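Long-range contact in cleavage stimulation factor 77 (Encephalitozoon cuniculi, PDB 2UY1), which belongs to the Suppressor of forked family of helical-repeat proteins and probably binds mRNA in the nucleus: residues E79-F88 against A115-L126. Sequence-based numbering, arbitrary orientation.
Unlike the reference sequence in segment 79-88: Phe88 (reference Tyr).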
ATOM      1  N   GLU B  79     -17.331 -22.236  43.350  1.00 34.47           N
ATOM      2  CA  GLU B  79     -16.299 -23.236  43.725  1.00 35.03           C
ATOM      3  C   GLU B  79     -15.078 -23.247  42.774  1.00 35.15           C
ATOM      4  O   GLU B  79     -13.974 -23.636  43.160  1.00 34.74           O
ATOM      5  CB  GLU B  79     -16.881 -24.662  43.839  1.00 35.19           C
ATOM      6  CG  GLU B  79     -17.394 -25.272  42.496  1.00 35.45           C
ATOM      7  CD  GLU B  79     -18.035 -26.624  42.665  1.00 35.50           C
ATOM      8  OE1 GLU B  79     -19.010 -26.940  41.927  1.00 36.20           O
ATOM      9  OE2 GLU B  79     -17.570 -27.381  43.549  1.00 36.94           O
ATOM     10  N   ASN B  80     -15.292 -22.841  41.528  1.00 34.80           N
ATOM     11  CA  ASN B  80     -14.222 -22.880  40.518  1.00 35.51           C
ATOM     12  C   ASN B  80     -13.456 -21.562  40.456  1.00 35.36           C
ATOM     13  O   ASN B  80     -12.510 -21.443  39.672  1.00 35.04           O
ATOM     14  CB  ASN B  80     -14.828 -23.202  39.144  1.00 35.18           C
ATOM     15  CG  ASN B  80     -15.048 -24.677  38.935  1.00 37.01           C
ATOM     16  OD1 ASN B  80     -14.090 -25.424  38.756  1.00 43.26           O
ATOM     17  ND2 ASN B  80     -16.305 -25.105  38.913  1.00 38.08           N
ATOM     18  N   TYR B  81     -13.881 -20.591  41.282  1.00 35.47           N
ATOM     19  CA  TYR B  81     -13.381 -19.207  41.270  1.00 36.77           C
ATOM     20  C   TYR B  81     -12.033 -19.009  41.922  1.00 37.24           C
ATOM     21  O   TYR B  81     -11.791 -19.495  43.040  1.00 38.52           O
ATOM     22  CB  TYR B  81     -14.402 -18.299  41.946  1.00 37.09           C
ATOM     23  CG  TYR B  81     -14.167 -16.802  41.909  1.00 38.65           C
ATOM     24  CD1 TYR B  81     -13.652 -16.148  40.781  1.00 39.49           C
ATOM     25  CD2 TYR B  81     -14.542 -16.029  42.998  1.00 40.40           C
ATOM     26  CE1 TYR B  81     -13.470 -14.765  40.778  1.00 40.10           C
ATOM     27  CE2 TYR B  81     -14.383 -14.681  42.992  1.00 41.14           C
ATOM     28  CZ  TYR B  81     -13.856 -14.048  41.890  1.00 39.57           C
ATOM     29  OH  TYR B  81     -13.747 -12.689  41.965  1.00 40.58           O
ATOM     30  N   TRP B  82     -11.177 -18.261  41.226  1.00 37.20           N
ATOM     31  CA  TRP B  82      -9.811 -17.953  41.641  1.00 37.11           C
ATOM     32  C   TRP B  82      -9.746 -16.979  42.800  1.00 37.76           C
ATOM     33  O   TRP B  82      -8.679 -16.630  43.228  1.00 36.99           O
ATOM     34  CB  TRP B  82      -8.998 -17.358  40.470  1.00 37.89           C
ATOM     35  CG  TRP B  82      -9.860 -16.459  39.545  1.00 36.27           C
ATOM     36  CD1 TRP B  82     -10.008 -15.104  39.610  1.00 36.38           C
ATOM     37  CD2 TRP B  82     -10.721 -16.911  38.474  1.00 37.41           C
ATOM     38  NE1 TRP B  82     -10.884 -14.673  38.626  1.00 36.23           N
ATOM     39  CE2 TRP B  82     -11.345 -15.759  37.924  1.00 37.63           C
ATOM     40  CE3 TRP B  82     -11.021 -18.178  37.927  1.00 34.62           C
ATOM     41  CZ2 TRP B  82     -12.253 -15.836  36.853  1.00 36.10           C
ATOM     42  CZ3 TRP B  82     -11.918 -18.251  36.872  1.00 35.92           C
ATOM     43  CH2 TRP B  82     -12.526 -17.079  36.339  1.00 36.41           C
ATOM     44  N   ASP B  83     -10.874 -16.514  43.299  1.00 39.22           N
ATOM     45  CA  ASP B  83     -10.831 -15.690  44.492  1.00 40.84           C
ATOM     46  C   ASP B  83     -11.781 -16.211  45.569  1.00 41.22           C
ATOM     47  O   ASP B  83     -12.322 -15.436  46.352  1.00 41.24           O
ATOM     48  CB  ASP B  83     -11.155 -14.243  44.136  1.00 42.09           C
ATOM     49  CG  ASP B  83     -10.377 -13.241  44.964  1.00 45.10           C
ATOM     50  OD1 ASP B  83      -9.300 -13.585  45.516  1.00 50.20           O
ATOM     51  OD2 ASP B  83     -10.839 -12.087  45.029  1.00 48.37           O
ATOM     52  N   SER B  84     -11.943 -17.530  45.624  1.00 41.42           N
ATOM     53  CA  SER B  84     -12.912 -18.164  46.502  1.00 41.96           C
ATOM     54  C   SER B  84     -12.364 -18.476  47.906  1.00 42.59           C
ATOM     55  O   SER B  84     -13.096 -19.000  48.751  1.00 42.82           O
ATOM     56  CB  SER B  84     -13.448 -19.436  45.848  1.00 41.51           C
ATOM     57  OG  SER B  84     -12.362 -20.269  45.458  1.00 42.61           O
ATOM     58  N   TYR B  85     -11.094 -18.154  48.126  1.00 43.14           N
ATOM     59  CA  TYR B  85     -10.335 -18.529  49.323  1.00 44.10           C
ATOM     60  C   TYR B  85     -10.980 -18.139  50.665  1.00 44.04           C
ATOM     61  O   TYR B  85     -11.081 -18.977  51.555  1.00 43.74           O
ATOM     62  CB  TYR B  85      -8.895 -18.018  49.224  1.00 45.17           C
ATOM     63  CG  TYR B  85      -8.170 -17.967  50.550  1.00 47.74           C
ATOM     64  CD1 TYR B  85      -7.527 -19.102  51.071  1.00 49.33           C
ATOM     65  CD2 TYR B  85      -8.150 -16.786  51.309  1.00 49.31           C
ATOM     66  CE1 TYR B  85      -6.859 -19.050  52.327  1.00 51.25           C
ATOM     67  CE2 TYR B  85      -7.495 -16.724  52.549  1.00 48.33           C
ATOM     68  CZ  TYR B  85      -6.857 -17.849  53.055  1.00 49.54           C
ATOM     69  OH  TYR B  85      -6.205 -17.760  54.279  1.00 49.86           O
ATOM     70  N   GLY B  86     -11.411 -16.886  50.804  1.00 43.23           N
ATOM     71  CA  GLY B  86     -12.103 -16.448  52.007  1.00 42.67           C
ATOM     72  C   GLY B  86     -13.438 -17.164  52.122  1.00 42.64           C
ATOM     73  O   GLY B  86     -13.875 -17.506  53.221  1.00 42.76           O
ATOM     74  N   LEU B  87     -14.081 -17.409  50.987  1.00 42.33           N
ATOM     75  CA  LEU B  87     -15.310 -18.189  50.975  1.00 42.26           C
ATOM     76  C   LEU B  87     -15.038 -19.641  51.404  1.00 42.39           C
ATOM     77  O   LEU B  87     -15.776 -20.163  52.218  1.00 41.87           O
ATOM     78  CB  LEU B  87     -16.009 -18.114  49.610  1.00 42.09           C
ATOM     79  CG  LEU B  87     -17.314 -18.891  49.388  1.00 42.36           C
ATOM     80  CD1 LEU B  87     -18.475 -18.356  50.258  1.00 42.25           C
ATOM     81  CD2 LEU B  87     -17.664 -18.833  47.929  1.00 42.33           C
ATOM     82  N   PHE B  88     -13.973 -20.268  50.866  1.00 42.65           N
ATOM     83  CA  PHE B  88     -13.619 -21.642  51.235  1.00 43.19           C
ATOM     84  C   PHE B  88     -13.228 -21.651  52.716  1.00 44.64           C
ATOM     85  O   PHE B  88     -13.758 -22.455  53.483  1.00 45.13           O
ATOM     86  CB  PHE B  88     -12.559 -22.261  50.308  1.00 41.35           C
ATOM     87  CG  PHE B  88     -13.143 -23.053  49.116  1.00 39.84           C
ATOM     88  CD1 PHE B  88     -13.006 -22.590  47.815  1.00 37.40           C
ATOM     89  CD2 PHE B  88     -13.833 -24.258  49.309  1.00 38.23           C
ATOM     90  CE1 PHE B  88     -13.510 -23.323  46.702  1.00 37.64           C
ATOM     91  CE2 PHE B  88     -14.364 -24.992  48.208  1.00 38.92           C
ATOM     92  CZ  PHE B  88     -14.184 -24.531  46.891  1.00 36.50           C
ATOM     93  N   ALA B 115     -11.357 -27.654  47.157  1.00 51.58           N
ATOM     94  CA  ALA B 115     -10.712 -26.363  46.955  1.00 49.43           C
ATOM     95  C   ALA B 115      -9.279 -26.533  46.462  1.00 48.92           C
ATOM     96  O   ALA B 115      -8.876 -25.918  45.475  1.00 48.20           O
ATOM     97  CB  ALA B 115     -10.740 -25.549  48.240  1.00 48.91           C
ATOM     98  N   LEU B 116      -8.515 -27.370  47.156  1.00 47.58           N
ATOM     99  CA  LEU B 116      -7.210 -27.793  46.672  1.00 46.92           C
ATOM    100  C   LEU B 116      -7.198 -28.197  45.179  1.00 47.28           C
ATOM    101  O   LEU B 116      -6.150 -28.155  44.535  1.00 47.75           O
ATOM    102  CB  LEU B 116      -6.658 -28.920  47.571  1.00 46.39           C
ATOM    103  CG  LEU B 116      -5.986 -28.463  48.878  1.00 45.55           C
ATOM    104  CD1 LEU B 116      -5.816 -29.587  49.886  1.00 44.72           C
ATOM    105  CD2 LEU B 116      -4.656 -27.844  48.594  1.00 45.68           C
ATOM    106  N   GLN B 117      -8.356 -28.551  44.622  1.00 47.33           N
ATOM    107  CA  GLN B 117      -8.455 -28.808  43.187  1.00 47.71           C
ATOM    108  C   GLN B 117      -8.781 -27.573  42.346  1.00 46.83           C
ATOM    109  O   GLN B 117      -8.971 -27.679  41.123  1.00 47.15           O
ATOM    110  CB  GLN B 117      -9.465 -29.927  42.890  1.00 48.50           C
ATOM    111  CG  GLN B 117      -8.822 -31.296  42.622  1.00 51.68           C
ATOM    112  CD  GLN B 117      -9.766 -32.460  42.904  1.00 56.41           C
ATOM    113  OE1 GLN B 117     -10.995 -32.280  42.990  1.00 58.72           O
ATOM    114  NE2 GLN B 117      -9.195 -33.666  43.051  1.00 55.33           N
ATOM    115  N   THR B 118      -8.862 -26.410  42.987  1.00 45.98           N
ATOM    116  CA  THR B 118      -9.060 -25.141  42.251  1.00 44.45           C
ATOM    117  C   THR B 118      -7.876 -24.157  42.351  1.00 42.54           C
ATOM    118  O   THR B 118      -7.407 -23.816  43.451  1.00 42.09           O
ATOM    119  CB  THR B 118     -10.401 -24.439  42.593  1.00 44.46           C
ATOM    120  OG1 THR B 118     -10.341 -23.886  43.923  1.00 46.54           O
ATOM    121  CG2 THR B 118     -11.591 -25.419  42.437  1.00 44.02           C
ATOM    122  N   PRO B 119      -7.366 -23.719  41.184  1.00 40.73           N
ATOM    123  CA  PRO B 119      -6.357 -22.672  41.196  1.00 39.82           C
ATOM    124  C   PRO B 119      -6.998 -21.409  41.789  1.00 39.30           C
ATOM    125  O   PRO B 119      -8.050 -20.969  41.296  1.00 38.45           O
ATOM    126  CB  PRO B 119      -6.022 -22.484  39.707  1.00 39.72           C
ATOM    127  CG  PRO B 119      -6.528 -23.709  39.024  1.00 39.59           C
ATOM    128  CD  PRO B 119      -7.706 -24.162  39.826  1.00 40.47           C
ATOM    129  N   MET B 120      -6.404 -20.866  42.856  1.00 38.78           N
ATOM    130  CA  MET B 120      -6.938 -19.693  43.539  1.00 38.26           C
ATOM    131  C   MET B 120      -5.823 -18.965  44.271  1.00 39.66           C
ATOM    132  O   MET B 120      -4.781 -19.552  44.542  1.00 39.56           O
ATOM    133  CB  MET B 120      -8.028 -20.103  44.544  1.00 38.77           C
ATOM    134  CG  MET B 120      -7.573 -21.076  45.653  1.00 36.82           C
ATOM    135  SD  MET B 120      -8.699 -21.068  47.071  1.00 36.55           S
ATOM    136  CE  MET B 120     -10.115 -21.842  46.365  1.00 35.42           C
ATOM    137  N   GLY B 121      -6.031 -17.682  44.576  1.00 40.19           N
ATOM    138  CA  GLY B 121      -5.078 -16.949  45.386  1.00 41.50           C
ATOM    139  C   GLY B 121      -5.081 -17.462  46.819  1.00 42.78           C
ATOM    140  O   GLY B 121      -6.149 -17.625  47.421  1.00 43.27           O
ATOM    141  N   SER B 122      -3.892 -17.707  47.369  1.00 43.27           N
ATOM    142  CA  SER B 122      -3.735 -18.168  48.751  1.00 44.47           C
ATOM    143  C   SER B 122      -4.035 -19.671  48.954  1.00 45.38           C
ATOM    144  O   SER B 122      -4.371 -20.083  50.074  1.00 45.25           O
ATOM    145  CB  SER B 122      -4.555 -17.316  49.755  1.00 43.95           C
ATOM    146  OG  SER B 122      -4.337 -15.923  49.618  1.00 45.82           O
ATOM    147  N   LEU B 123      -3.895 -20.479  47.899  1.00 45.93           N
ATOM    148  CA  LEU B 123      -4.129 -21.914  48.015  1.00 47.38           C
ATOM    149  C   LEU B 123      -3.120 -22.552  48.984  1.00 48.70           C
ATOM    150  O   LEU B 123      -3.431 -23.554  49.657  1.00 49.10           O
ATOM    151  CB  LEU B 123      -4.073 -22.621  46.639  1.00 46.98           C
ATOM    152  CG  LEU B 123      -4.513 -24.107  46.622  1.00 47.58           C
ATOM    153  CD1 LEU B 123      -5.898 -24.298  47.250  1.00 46.26           C
ATOM    154  CD2 LEU B 123      -4.459 -24.770  45.245  1.00 46.06           C
ATOM    155  N   SER B 124      -1.924 -21.962  49.051  1.00 50.02           N
ATOM    156  CA  SER B 124      -0.826 -22.475  49.872  1.00 50.89           C
ATOM    157  C   SER B 124      -1.119 -22.291  51.372  1.00 51.65           C
ATOM    158  O   SER B 124      -0.551 -22.995  52.228  1.00 51.06           O
ATOM    159  CB  SER B 124       0.496 -21.812  49.475  1.00 51.05           C
ATOM    160  OG  SER B 124       0.906 -22.207  48.173  1.00 50.70           O
ATOM    161  N   GLU B 125      -2.027 -21.353  51.652  1.00 52.19           N
ATOM    162  CA  GLU B 125      -2.490 -21.012  53.001  1.00 53.05           C
ATOM    163  C   GLU B 125      -3.761 -21.818  53.320  1.00 52.81           C
ATOM    164  O   GLU B 125      -4.424 -21.592  54.335  1.00 53.21           O
ATOM    165  CB  GLU B 125      -2.730 -19.487  53.123  1.00 53.33           C
ATOM    166  CG  GLU B 125      -1.496 -18.574  52.827  1.00 55.69           C
ATOM    167  CD  GLU B 125      -1.119 -18.442  51.311  1.00 58.79           C
ATOM    168  OE1 GLU B 125      -1.333 -19.393  50.522  1.00 58.45           O
ATOM    169  OE2 GLU B 125      -0.577 -17.383  50.903  1.00 60.79           O
ATOM    170  N   LEU B 126      -4.076 -22.758  52.427  1.00 52.55           N
ATOM    171  CA  LEU B 126      -5.161 -23.725  52.594  1.00 52.13           C
ATOM    172  C   LEU B 126      -4.566 -25.137  52.664  1.00 51.92           C
ATOM    173  O   LEU B 126      -5.081 -26.007  53.387  1.00 51.88           O
ATOM    174  CB  LEU B 126      -6.137 -23.638  51.412  1.00 52.12           C
ATOM    175  CG  LEU B 126      -7.652 -23.555  51.579  1.00 51.54           C
ATOM    176  CD1 LEU B 126      -8.079 -22.439  52.520  1.00 53.47           C
ATOM    177  CD2 LEU B 126      -8.282 -23.335  50.210  1.00 52.40           C
TER
HETATM  178  O   HOH W   1      -9.573 -20.923  39.249  1.00 38.59           O
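Tyr85 and Phe88, one helical turn apart at the start of helix 85-90, pack against residues 115-126 in this all-helical, TPR-related Suppressor of forked repeat region. Ser122 sits in the type II turn from Met120 to Leu123, and its CB lies squarely over the Tyr85 ring, 3.6 Å from the centroid in a CH-pi contact. With CG anti to the backbone N (chi1 162°), the tyrosine reaches out over Ser122 until its OH, crossing Glu125 at about a right angle, comes beside Glu125 CB; Leu126 CD1, sliding past in the opposite direction, packs 3.6 Å from Tyr85 CE1. Phe88 receives Ala115 in the same fashion, the methyl centred over one ring face. Met120 joins the two residues: its SD rests 3.7 Å from Tyr85 CB, and a bend at chi3 (70°) turns the terminal methyl toward Phe88, though its exact position is doubtful, being modelled too close to Ser84 OG. The backbones are tied by Gly121 N, which donates to Trp82 O over 3.2 Å in a nearly straight bond (167° at the hydrogen). One water bridges Asn80 O and Pro119 O, while the Trp82 indole leads away to meet Phe200 and Tyr204 of helix 193-208 edge-to-face. Thr118 OG1 folds back onto a lone pair of Ala115 O, 2.9 Å away in the carbonyl plane.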